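Local coordinates for phenol hydroxylase component phL (Pseudomonas stutzeri, PDB 3U52), which probably serves as a largely helical, non-catalytic component of a bacterial phenol hydroxylase, in the group of enzymes that also hydroxylate methane and alkenes, at residues G18-R23 and Y32-Y37; T63-E68 and E280-W285; D75-Y80 and L261-A266. All coordinates share one frame; numbering follows the deposited sequence.

Contact 1 (G18-R23 and Y32-Y37); sequences GHIARR and YQEASY
Gln33 meets Ile20 through its backbone: the carbonyl O of Gln33 lies 3.3 Å from Ile20 CD1, at the last turn of helix 31-36, where it also accepts from Ser36 N. Glu34 adds its aliphatic part, with CG 4.4 Å from Ile20 CG1, while its carboxylate turns elsewhere, to Thr16 and to a polar side chain of another protein's chain. Tyr37, the first residue to leave the helix, works from both ends. Its carbonyl O sits 3.4 Å from His19 CD2, and its CB packs on Ile20 CD1 at 3.9 Å. With CG beside the backbone N (chi1 -73°), the ring is carried to Arg23, whose CD approaches CD2 of Tyr37 at 3.4 Å, the two side chains crossing at about a right angle. Arg23 bends at chi3 (-72°), and its guanidinium forms salt bridges with Asp69 and Asp38; the Tyr37 hydroxyl is bonded to Ser74. With an alanine here in place of the tyrosine, CD of Arg23 would probably lose its aromatic neighbour and Ser74 its phenolic partner. No hydrogen bond crosses: van der Waals contacts, some of carbon with carbonyl oxygen, join the segments, and the charged ends find partners elsewhere, mostly in this chain.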
loop_
_atom_site.group_PDB
_atom_site.type_symbol
_atom_site.label_atom_id
_atom_site.label_comp_id
_atom_site.label_asym_id
_atom_site.label_seq_id
_atom_site.Cartn_x
_atom_site.Cartn_y
_atom_site.Cartn_z
ATOM N N GLY D 18 -21.635 -14.432 7.755
ATOM C CA GLY D 18 -22.684 -14.953 8.646
ATOM C C GLY D 18 -22.181 -15.428 10.005
ATOM O O GLY D 18 -22.795 -15.156 11.046
ATOM N N HIS D 19 -21.076 -16.174 10.001
ATOM C CA HIS D 19 -20.510 -16.675 11.241
ATOM C C HIS D 19 -20.041 -15.550 12.181
ATOM O O HIS D 19 -20.201 -15.652 13.413
ATOM C CB HIS D 19 -19.416 -17.731 10.982
ATOM C CG HIS D 19 -18.309 -17.256 10.112
ATOM N ND1 HIS D 19 -18.349 -17.324 8.735
ATOM C CD2 HIS D 19 -17.112 -16.716 10.431
ATOM C CE1 HIS D 19 -17.219 -16.842 8.245
ATOM N NE2 HIS D 19 -16.453 -16.462 9.257
ATOM N N ILE D 20 -19.533 -14.469 11.594
ATOM C CA ILE D 20 -19.188 -13.247 12.357
ATOM C C ILE D 20 -20.476 -12.563 12.890
ATOM O O ILE D 20 -20.534 -12.175 14.028
ATOM C CB ILE D 20 -18.235 -12.266 11.552
ATOM C CG1 ILE D 20 -16.957 -12.969 11.076
ATOM C CG2 ILE D 20 -17.878 -10.965 12.359
ATOM C CD1 ILE D 20 -16.111 -13.595 12.228
ATOM N N ALA D 21 -21.507 -12.466 12.074
ATOM C CA ALA D 21 -22.708 -11.747 12.460
ATOM C C ALA D 21 -23.471 -12.494 13.538
ATOM O O ALA D 21 -24.068 -11.864 14.423
ATOM C CB ALA D 21 -23.588 -11.547 11.253
ATOM N N ARG D 22 -23.458 -13.832 13.466
ATOM C CA ARG D 22 -23.991 -14.670 14.557
ATOM C C ARG D 22 -23.347 -14.404 15.900
ATOM O O ARG D 22 -24.027 -14.348 16.917
ATOM C CB ARG D 22 -23.849 -16.154 14.231
ATOM C CG ARG D 22 -25.046 -16.745 13.674
ATOM C CD ARG D 22 -24.711 -18.124 13.151
ATOM N NE ARG D 22 -24.857 -18.065 11.728
ATOM C CZ ARG D 22 -24.029 -18.523 10.807
ATOM N NH1 ARG D 22 -22.894 -19.179 11.053
ATOM N NH2 ARG D 22 -24.416 -18.317 9.587
ATOM N N ARG D 23 -22.037 -14.258 15.907
ATOM C CA ARG D 23 -21.269 -14.081 17.133
ATOM C C ARG D 23 -21.270 -12.620 17.628
ATOM O O ARG D 23 -21.354 -12.375 18.837
ATOM C CB ARG D 23 -19.833 -14.545 16.875
ATOM C CG ARG D 23 -18.984 -14.642 18.106
ATOM C CD ARG D 23 -17.673 -15.366 17.816
ATOM N NE ARG D 23 -17.773 -16.817 17.585
ATOM C CZ ARG D 23 -17.847 -17.746 18.538
ATOM N NH1 ARG D 23 -17.889 -17.420 19.820
ATOM N NH2 ARG D 23 -17.871 -19.025 18.197
ATOM N N TYR D 32 -9.251 -8.452 13.085
ATOM C CA TYR D 32 -9.045 -9.557 14.034
ATOM C C TYR D 32 -10.233 -10.485 14.060
ATOM O O TYR D 32 -10.038 -11.690 14.005
ATOM C CB TYR D 32 -8.724 -9.044 15.452
ATOM C CG TYR D 32 -8.522 -10.176 16.437
ATOM C CD1 TYR D 32 -7.368 -10.968 16.407
ATOM C CD2 TYR D 32 -9.504 -10.502 17.355
ATOM C CE1 TYR D 32 -7.205 -12.034 17.324
ATOM C CE2 TYR D 32 -9.340 -11.555 18.254
ATOM C CZ TYR D 32 -8.193 -12.308 18.230
ATOM O OH TYR D 32 -8.074 -13.354 19.127
ATOM N N GLN D 33 -11.458 -9.940 14.133
ATOM C CA GLN D 33 -12.663 -10.781 14.176
ATOM C C GLN D 33 -12.815 -11.634 12.920
ATOM O O GLN D 33 -12.958 -12.850 13.069
ATOM C CB GLN D 33 -13.950 -10.013 14.434
ATOM C CG GLN D 33 -14.002 -9.412 15.869
ATOM C CD GLN D 33 -15.124 -8.407 16.059
ATOM O OE1 GLN D 33 -15.439 -7.649 15.165
ATOM N NE2 GLN D 33 -15.691 -8.364 17.255
ATOM N N GLU D 34 -12.764 -11.038 11.727
ATOM C CA GLU D 34 -12.907 -11.800 10.480
ATOM C C GLU D 34 -11.826 -12.883 10.286
ATOM O O GLU D 34 -12.044 -13.880 9.577
ATOM C CB GLU D 34 -13.003 -10.868 9.240
ATOM C CG GLU D 34 -14.258 -10.021 9.348
ATOM C CD GLU D 34 -14.673 -9.248 8.089
ATOM O OE1 GLU D 34 -13.821 -8.888 7.264
ATOM O OE2 GLU D 34 -15.897 -8.950 7.964
ATOM N N ALA D 35 -10.684 -12.671 10.913
ATOM C CA ALA D 35 -9.552 -13.539 10.698
ATOM C C ALA D 35 -9.502 -14.685 11.666
ATOM O O ALA D 35 -8.781 -15.638 11.406
ATOM C CB ALA D 35 -8.231 -12.745 10.786
ATOM N N SER D 36 -10.242 -14.584 12.772
ATOM C CA SER D 36 -9.952 -15.386 13.931
ATOM C C SER D 36 -11.078 -16.273 14.493
ATOM O O SER D 36 -10.817 -17.077 15.397
ATOM C CB SER D 36 -9.382 -14.497 15.032
ATOM O OG SER D 36 -8.229 -13.818 14.563
ATOM N N TYR D 37 -12.313 -16.098 14.004
ATOM C CA TYR D 37 -13.474 -16.727 14.618
ATOM C C TYR D 37 -14.178 -17.627 13.637
ATOM O O TYR D 37 -14.559 -17.168 12.574
ATOM C CB TYR D 37 -14.478 -15.664 15.124
ATOM C CG TYR D 37 -13.995 -14.935 16.363
ATOM C CD1 TYR D 37 -13.236 -13.756 16.241
ATOM C CD2 TYR D 37 -14.262 -15.434 17.641
ATOM C CE1 TYR D 37 -12.771 -13.098 17.353
ATOM C CE2 TYR D 37 -13.804 -14.772 18.776
ATOM C CZ TYR D 37 -13.070 -13.617 18.617
ATOM O OH TYR D 37 -12.616 -12.961 19.704
#

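Contact 2 (T63-E68 and E280-W285)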
loop_
_atom_site.group_PDB
_atom_site.type_symbol
_atom_site.label_atom_id
_atom_site.label_comp_id
_atom_site.label_asym_id
_atom_site.label_seq_id
_atom_site.Cartn_x
_atom_site.Cartn_y
_atom_site.Cartn_z
ATOM N N THR D 63 -8.031 -32.199 25.132
ATOM C CA THR D 63 -7.795 -31.726 26.490
ATOM C C THR D 63 -8.941 -32.132 27.421
ATOM O O THR D 63 -10.073 -32.254 26.992
ATOM C CB THR D 63 -7.565 -30.196 26.539
ATOM O OG1 THR D 63 -7.214 -29.812 27.868
ATOM C CG2 THR D 63 -8.754 -29.438 26.104
ATOM N N ALA D 64 -8.614 -32.345 28.685
ATOM C CA ALA D 64 -9.624 -32.649 29.723
ATOM C C ALA D 64 -10.393 -31.392 30.154
ATOM O O ALA D 64 -11.513 -31.483 30.668
ATOM C CB ALA D 64 -8.984 -33.359 30.927
ATOM N N ILE D 65 -9.783 -30.224 29.957
ATOM C CA ILE D 65 -10.455 -28.951 30.176
ATOM C C ILE D 65 -11.697 -28.868 29.311
ATOM O O ILE D 65 -11.701 -29.353 28.195
ATOM C CB ILE D 65 -9.520 -27.771 29.865
ATOM C CG1 ILE D 65 -8.345 -27.729 30.862
ATOM C CG2 ILE D 65 -10.276 -26.466 29.913
ATOM C CD1 ILE D 65 -8.740 -27.336 32.302
ATOM N N ARG D 66 -12.762 -28.279 29.841
ATOM C CA ARG D 66 -14.028 -28.134 29.119
ATOM C C ARG D 66 -14.459 -26.676 29.070
ATOM O O ARG D 66 -14.338 -25.957 30.056
ATOM C CB ARG D 66 -15.153 -28.979 29.780
ATOM C CG ARG D 66 -14.947 -30.496 29.700
ATOM C CD ARG D 66 -15.030 -31.017 28.259
ATOM N NE ARG D 66 -14.002 -32.046 28.011
ATOM C CZ ARG D 66 -14.295 -33.297 27.714
ATOM N NH1 ARG D 66 -15.570 -33.638 27.603
ATOM N NH2 ARG D 66 -13.346 -34.188 27.503
ATOM N N MET D 67 -14.924 -26.250 27.899
ATOM C CA MET D 67 -15.454 -24.901 27.670
ATOM C C MET D 67 -16.717 -24.970 26.861
ATOM O O MET D 67 -16.754 -25.627 25.803
ATOM C CB MET D 67 -14.487 -24.043 26.883
ATOM C CG MET D 67 -13.145 -23.906 27.550
ATOM S SD MET D 67 -13.091 -22.797 28.957
ATOM C CE MET D 67 -13.143 -21.187 28.123
ATOM N N GLU D 68 -17.725 -24.230 27.314
ATOM C CA GLU D 68 -18.935 -24.050 26.534
ATOM C C GLU D 68 -18.535 -23.520 25.158
ATOM O O GLU D 68 -19.060 -23.964 24.137
ATOM C CB GLU D 68 -19.914 -23.089 27.224
ATOM C CG GLU D 68 -21.290 -22.998 26.509
ATOM C CD GLU D 68 -21.805 -21.541 26.367
ATOM O OE1 GLU D 68 -22.762 -21.166 27.096
ATOM O OE2 GLU D 68 -21.251 -20.771 25.527
ATOM N N GLU D 280 -10.356 -27.004 39.519
ATOM C CA GLU D 280 -9.860 -28.246 40.166
ATOM C C GLU D 280 -8.737 -28.920 39.361
ATOM O O GLU D 280 -7.691 -29.263 39.902
ATOM C CB GLU D 280 -10.994 -29.289 40.358
ATOM C CG GLU D 280 -12.014 -29.034 41.520
ATOM C CD GLU D 280 -13.357 -29.796 41.313
ATOM O OE1 GLU D 280 -13.350 -30.944 40.784
ATOM O OE2 GLU D 280 -14.430 -29.235 41.662
ATOM N N LEU D 281 -8.998 -29.133 38.065
ATOM C CA LEU D 281 -8.044 -29.749 37.150
ATOM C C LEU D 281 -6.751 -28.924 37.052
ATOM O O LEU D 281 -5.647 -29.462 37.127
ATOM C CB LEU D 281 -8.682 -29.882 35.773
ATOM C CG LEU D 281 -8.563 -31.177 34.972
ATOM C CD1 LEU D 281 -8.776 -30.862 33.486
ATOM C CD2 LEU D 281 -7.245 -31.929 35.206
ATOM N N LEU D 282 -6.891 -27.612 36.900
ATOM C CA LEU D 282 -5.736 -26.732 36.813
ATOM C C LEU D 282 -4.907 -26.805 38.087
ATOM O O LEU D 282 -3.681 -26.853 38.034
ATOM C CB LEU D 282 -6.173 -25.277 36.526
ATOM C CG LEU D 282 -6.832 -24.924 35.174
ATOM C CD1 LEU D 282 -7.189 -23.451 35.118
ATOM C CD2 LEU D 282 -5.910 -25.245 34.030
ATOM N N GLN D 283 -5.572 -26.821 39.251
ATOM C CA GLN D 283 -4.818 -26.899 40.508
ATOM C C GLN D 283 -3.973 -28.199 40.598
ATOM O O GLN D 283 -2.857 -28.224 41.110
ATOM C CB GLN D 283 -5.772 -26.807 41.709
ATOM C CG GLN D 283 -5.023 -26.668 43.007
ATOM C CD GLN D 283 -4.244 -25.382 43.078
ATOM O OE1 GLN D 283 -4.825 -24.289 43.030
ATOM N NE2 GLN D 283 -2.925 -25.492 43.191
ATOM N N LYS D 284 -4.550 -29.292 40.124
ATOM C CA LYS D 284 -3.877 -30.587 40.150
ATOM C C LYS D 284 -2.602 -30.484 39.293
ATOM O O LYS D 284 -1.512 -30.897 39.736
ATOM C CB LYS D 284 -4.858 -31.636 39.630
ATOM C CG LYS D 284 -4.292 -33.014 39.344
ATOM C CD LYS D 284 -5.333 -33.833 38.552
ATOM C CE LYS D 284 -4.666 -34.752 37.529
ATOM N NZ LYS D 284 -5.665 -35.690 36.892
ATOM N N TRP D 285 -2.716 -29.875 38.100
ATOM C CA TRP D 285 -1.544 -29.748 37.212
ATOM C C TRP D 285 -0.510 -28.815 37.816
ATOM O O TRP D 285 0.655 -29.155 37.791
ATOM C CB TRP D 285 -1.910 -29.327 35.782
ATOM C CG TRP D 285 -2.679 -30.339 35.022
ATOM C CD1 TRP D 285 -2.635 -31.701 35.152
ATOM C CD2 TRP D 285 -3.621 -30.066 33.985
ATOM N NE1 TRP D 285 -3.503 -32.298 34.250
ATOM C CE2 TRP D 285 -4.118 -31.312 33.523
ATOM C CE3 TRP D 285 -4.102 -28.874 33.395
ATOM C CZ2 TRP D 285 -5.084 -31.404 32.504
ATOM C CZ3 TRP D 285 -5.042 -28.970 32.372
ATOM C CH2 TRP D 285 -5.540 -30.225 31.954
#
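The irregular chain of 63-68 runs past helix 276-302, its nearest approach falling at Ile65 and Leu281, whose CA atoms are 7.4 Å apart. This is a loop-on-helix contact at the edge of the helical bundle, with an irregular connection between helices 31-36 and 81-105 laid against a helix late in the sequence. Ile65 is the central side chain. Its CG1 stands beside the backbone N (chi1 -66°), a setting that carries CD1 toward the helix although CB itself does not head there. CD1 then reaches Leu281 CD1 at 3.7 Å and, at about a right angle between the side chains, Leu282 CD2 at 3.9 Å. One carbon further back, CG1 rests 3.8 Å from Trp285 CZ3, so three residues spanning just over one helical turn receive a single isoleucine. Trp70 also touches Ile65, as does Val271, which ties the loop to helix 251-274, and Leu282 packs that helix against its own through Met268 and Ala272. Thr63 is held by Asp210 through OG1, and Asp210 also accepts from Ala64 N, which fixes the start of the loop. The indole is braced from its own helix as well, CD2 of Leu281 lying over one face of the Trp285 ring, toward its rim. The other methyl of Leu281, CD1, meets the CB of Ala64 at 3.6 Å.

Contact 3 (D75-Y80 and L261-A266)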
loop_
_atom_site.group_PDB
_atom_site.type_symbol
_atom_site.label_atom_id
_atom_site.label_comp_id
_atom_site.label_asym_id
_atom_site.label_seq_id
_atom_site.Cartn_x
_atom_site.Cartn_y
_atom_site.Cartn_z
ATOM N N ASP D 75 -7.592 -12.830 22.135
ATOM C CA ASP D 75 -6.287 -12.205 22.304
ATOM C C ASP D 75 -6.506 -10.701 22.572
ATOM O O ASP D 75 -7.075 -10.007 21.726
ATOM C CB ASP D 75 -5.447 -12.413 21.038
ATOM C CG ASP D 75 -4.014 -11.884 21.183
ATOM O OD1 ASP D 75 -3.673 -11.349 22.247
ATOM O OD2 ASP D 75 -3.222 -11.983 20.238
ATOM N N PRO D 76 -6.077 -10.209 23.757
ATOM C CA PRO D 76 -6.095 -8.771 24.068
ATOM C C PRO D 76 -5.270 -7.906 23.096
ATOM O O PRO D 76 -5.620 -6.743 22.893
ATOM C CB PRO D 76 -5.509 -8.685 25.500
ATOM C CG PRO D 76 -5.546 -10.093 26.042
ATOM C CD PRO D 76 -5.550 -11.033 24.858
ATOM N N ARG D 77 -4.184 -8.441 22.531
ATOM C CA ARG D 77 -3.356 -7.753 21.535
ATOM C C ARG D 77 -4.045 -7.691 20.139
ATOM O O ARG D 77 -3.632 -6.928 19.274
ATOM C CB ARG D 77 -1.993 -8.466 21.412
ATOM C CG ARG D 77 -1.188 -8.626 22.708
ATOM C CD ARG D 77 -0.131 -9.735 22.505
ATOM N NE ARG D 77 -0.706 -10.976 21.963
ATOM C CZ ARG D 77 0.001 -12.001 21.473
ATOM N NH1 ARG D 77 1.307 -11.991 21.540
ATOM N NH2 ARG D 77 -0.614 -13.063 20.956
ATOM N N GLN D 78 -5.075 -8.515 19.928
ATOM C CA GLN D 78 -5.779 -8.607 18.620
ATOM C C GLN D 78 -4.857 -8.950 17.428
ATOM O O GLN D 78 -4.979 -8.400 16.330
ATOM C CB GLN D 78 -6.565 -7.328 18.376
ATOM C CG GLN D 78 -7.388 -6.952 19.600
ATOM C CD GLN D 78 -8.740 -7.551 19.604
ATOM O OE1 GLN D 78 -9.020 -8.511 20.377
ATOM N NE2 GLN D 78 -9.625 -7.011 18.765
ATOM N N PHE D 79 -3.927 -9.867 17.656
ATOM C CA PHE D 79 -3.000 -10.272 16.639
ATOM C C PHE D 79 -3.676 -11.247 15.652
ATOM O O PHE D 79 -3.945 -12.385 15.976
ATOM C CB PHE D 79 -1.774 -10.950 17.266
ATOM C CG PHE D 79 -0.718 -10.015 17.791
ATOM C CD1 PHE D 79 0.457 -10.546 18.337
ATOM C CD2 PHE D 79 -0.858 -8.633 17.762
ATOM C CE1 PHE D 79 1.463 -9.690 18.847
ATOM C CE2 PHE D 79 0.143 -7.780 18.281
ATOM C CZ PHE D 79 1.309 -8.294 18.793
ATOM N N TYR D 80 -3.923 -10.777 14.439
ATOM C CA TYR D 80 -4.046 -11.660 13.278
ATOM C C TYR D 80 -2.672 -11.607 12.668
ATOM O O TYR D 80 -1.799 -10.865 13.186
ATOM C CB TYR D 80 -5.174 -11.218 12.337
ATOM C CG TYR D 80 -5.030 -9.793 11.867
ATOM C CD1 TYR D 80 -4.502 -9.517 10.624
ATOM C CD2 TYR D 80 -5.411 -8.739 12.664
ATOM C CE1 TYR D 80 -4.323 -8.219 10.188
ATOM C CE2 TYR D 80 -5.256 -7.442 12.230
ATOM C CZ TYR D 80 -4.697 -7.193 10.986
ATOM O OH TYR D 80 -4.518 -5.897 10.524
ATOM N N LEU D 261 2.433 -11.881 28.744
ATOM C CA LEU D 261 1.540 -11.834 29.893
ATOM C C LEU D 261 0.121 -11.404 29.520
ATOM O O LEU D 261 -0.850 -11.886 30.104
ATOM C CB LEU D 261 2.154 -10.930 30.949
ATOM C CG LEU D 261 3.000 -11.359 32.161
ATOM C CD1 LEU D 261 3.669 -12.700 32.084
ATOM C CD2 LEU D 261 3.985 -10.252 32.501
ATOM N N ARG D 262 -0.042 -10.544 28.516
ATOM C CA ARG D 262 -1.399 -10.139 28.131
ATOM C C ARG D 262 -2.257 -11.323 27.709
ATOM O O ARG D 262 -3.352 -11.517 28.245
ATOM C CB ARG D 262 -1.374 -9.045 27.048
ATOM C CG ARG D 262 -0.712 -7.741 27.550
ATOM C CD ARG D 262 -0.896 -6.640 26.542
ATOM N NE ARG D 262 -2.292 -6.219 26.445
ATOM C CZ ARG D 262 -2.768 -5.497 25.433
ATOM N NH1 ARG D 262 -1.957 -5.149 24.437
ATOM N NH2 ARG D 262 -4.045 -5.145 25.404
ATOM N N TRP D 263 -1.777 -12.145 26.782
ATOM C CA TRP D 263 -2.650 -13.179 26.272
ATOM C C TRP D 263 -2.669 -14.396 27.187
ATOM O O TRP D 263 -3.695 -15.041 27.275
ATOM C CB TRP D 263 -2.283 -13.568 24.839
ATOM C CG TRP D 263 -1.004 -14.366 24.667
ATOM C CD1 TRP D 263 0.247 -13.863 24.398
ATOM C CD2 TRP D 263 -0.858 -15.804 24.671
ATOM N NE1 TRP D 263 1.151 -14.879 24.288
ATOM C CE2 TRP D 263 0.510 -16.082 24.442
ATOM C CE3 TRP D 263 -1.749 -16.883 24.864
ATOM C CZ2 TRP D 263 1.017 -17.410 24.391
ATOM C CZ3 TRP D 263 -1.261 -18.185 24.814
ATOM C CH2 TRP D 263 0.111 -18.441 24.591
ATOM N N THR D 264 -1.536 -14.738 27.827
ATOM C CA THR D 264 -1.533 -15.901 28.708
ATOM C C THR D 264 -2.390 -15.675 29.949
ATOM O O THR D 264 -3.137 -16.561 30.334
ATOM C CB THR D 264 -0.145 -16.393 29.116
ATOM O OG1 THR D 264 0.508 -15.395 29.884
ATOM C CG2 THR D 264 0.729 -16.763 27.906
ATOM N N ASN D 265 -2.334 -14.494 30.563
ATOM C CA ASN D 265 -3.331 -14.140 31.602
ATOM C C ASN D 265 -4.801 -14.102 31.125
ATOM O O ASN D 265 -5.676 -14.570 31.851
ATOM C CB ASN D 265 -2.991 -12.806 32.269
ATOM C CG ASN D 265 -1.751 -12.876 33.138
ATOM O OD1 ASN D 265 -1.300 -13.958 33.500
ATOM N ND2 ASN D 265 -1.207 -11.708 33.504
ATOM N N ALA D 266 -5.102 -13.546 29.947
ATOM C CA ALA D 266 -6.488 -13.590 29.438
ATOM C C ALA D 266 -6.979 -15.048 29.207
ATOM O O ALA D 266 -8.143 -15.368 29.497
ATOM C CB ALA D 266 -6.644 -12.780 28.193
#
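Apolar contact begins at Pro76, which sets its ring against helix 251-274: CG lies 3.6 Å from Ala266 CB, and CD faces the CA and CB of Trp263. The proline occupies the second position of a type I turn from Asp75 to Gln78, and that turn presents it to the helix.

Flat groups make the second kind of contact. The side chains of Arg77 and Trp263 run alongside, pointing the same way, with guanidinium and indole planes 30° apart; CD1 of Trp263 sits over the centre of one guanidinium face, 3.5 Å from Arg77 CZ. Phe79 CD1 lies over the opposite face, so the charged group is sandwiched. Trp263 reaches this place with CG between the backbone N and the carbonyl carbon (chi1 72°). Arg262 brings one face of its guanidinium over the Pro76 carbonyl carbon and Arg77 CA.

The hydrogen bonds within 75-80 are gathered on Asp75. Its OD1 accepts from Arg77 N at 3.0 Å, an Asx turn, and also from Arg77 NE at 3.0 Å, nearly straight (171°) and on the syn lone pair. Arg77 NH2 completes a side-on salt bridge to Asp75 OD2 at 2.9 Å, and Glu259 takes NH1.

The two carboxylates thus probably balance the charge of Arg77 and fix its rotation, leaving its flat faces to the aromatic rings. No hydrogen bond runs between 75-80 and 261-266; the loop holds to the helix through Pro76, through the guanidinium face against Trp263 CD1, and through the salt bridge to Glu259, one turn before Trp263.

How the contacts relate
Along the chain, contact 1 closes before the others open, whereas contact 3 is nested inside the long loop that contact 2 closes. Contacts 2 and 3 draw on the same connection between helices 31-36 and 81-105, and pin it to successive helices, 276-302 and 251-274; their centres are 20 Å apart and they do not touch. Contacts 1 and 3, about 17 Å apart by centres, do meet: Tyr32 OH lies 3.1 Å from Asp75 N, a probable hydrogen bond, and Ala35 packs on Tyr80. Contact 1, centred 26 Å from contact 2, and Tyr80 of contact 3 also border the chain of another protein, consistent with this end of the fold facing a partner in the assembly.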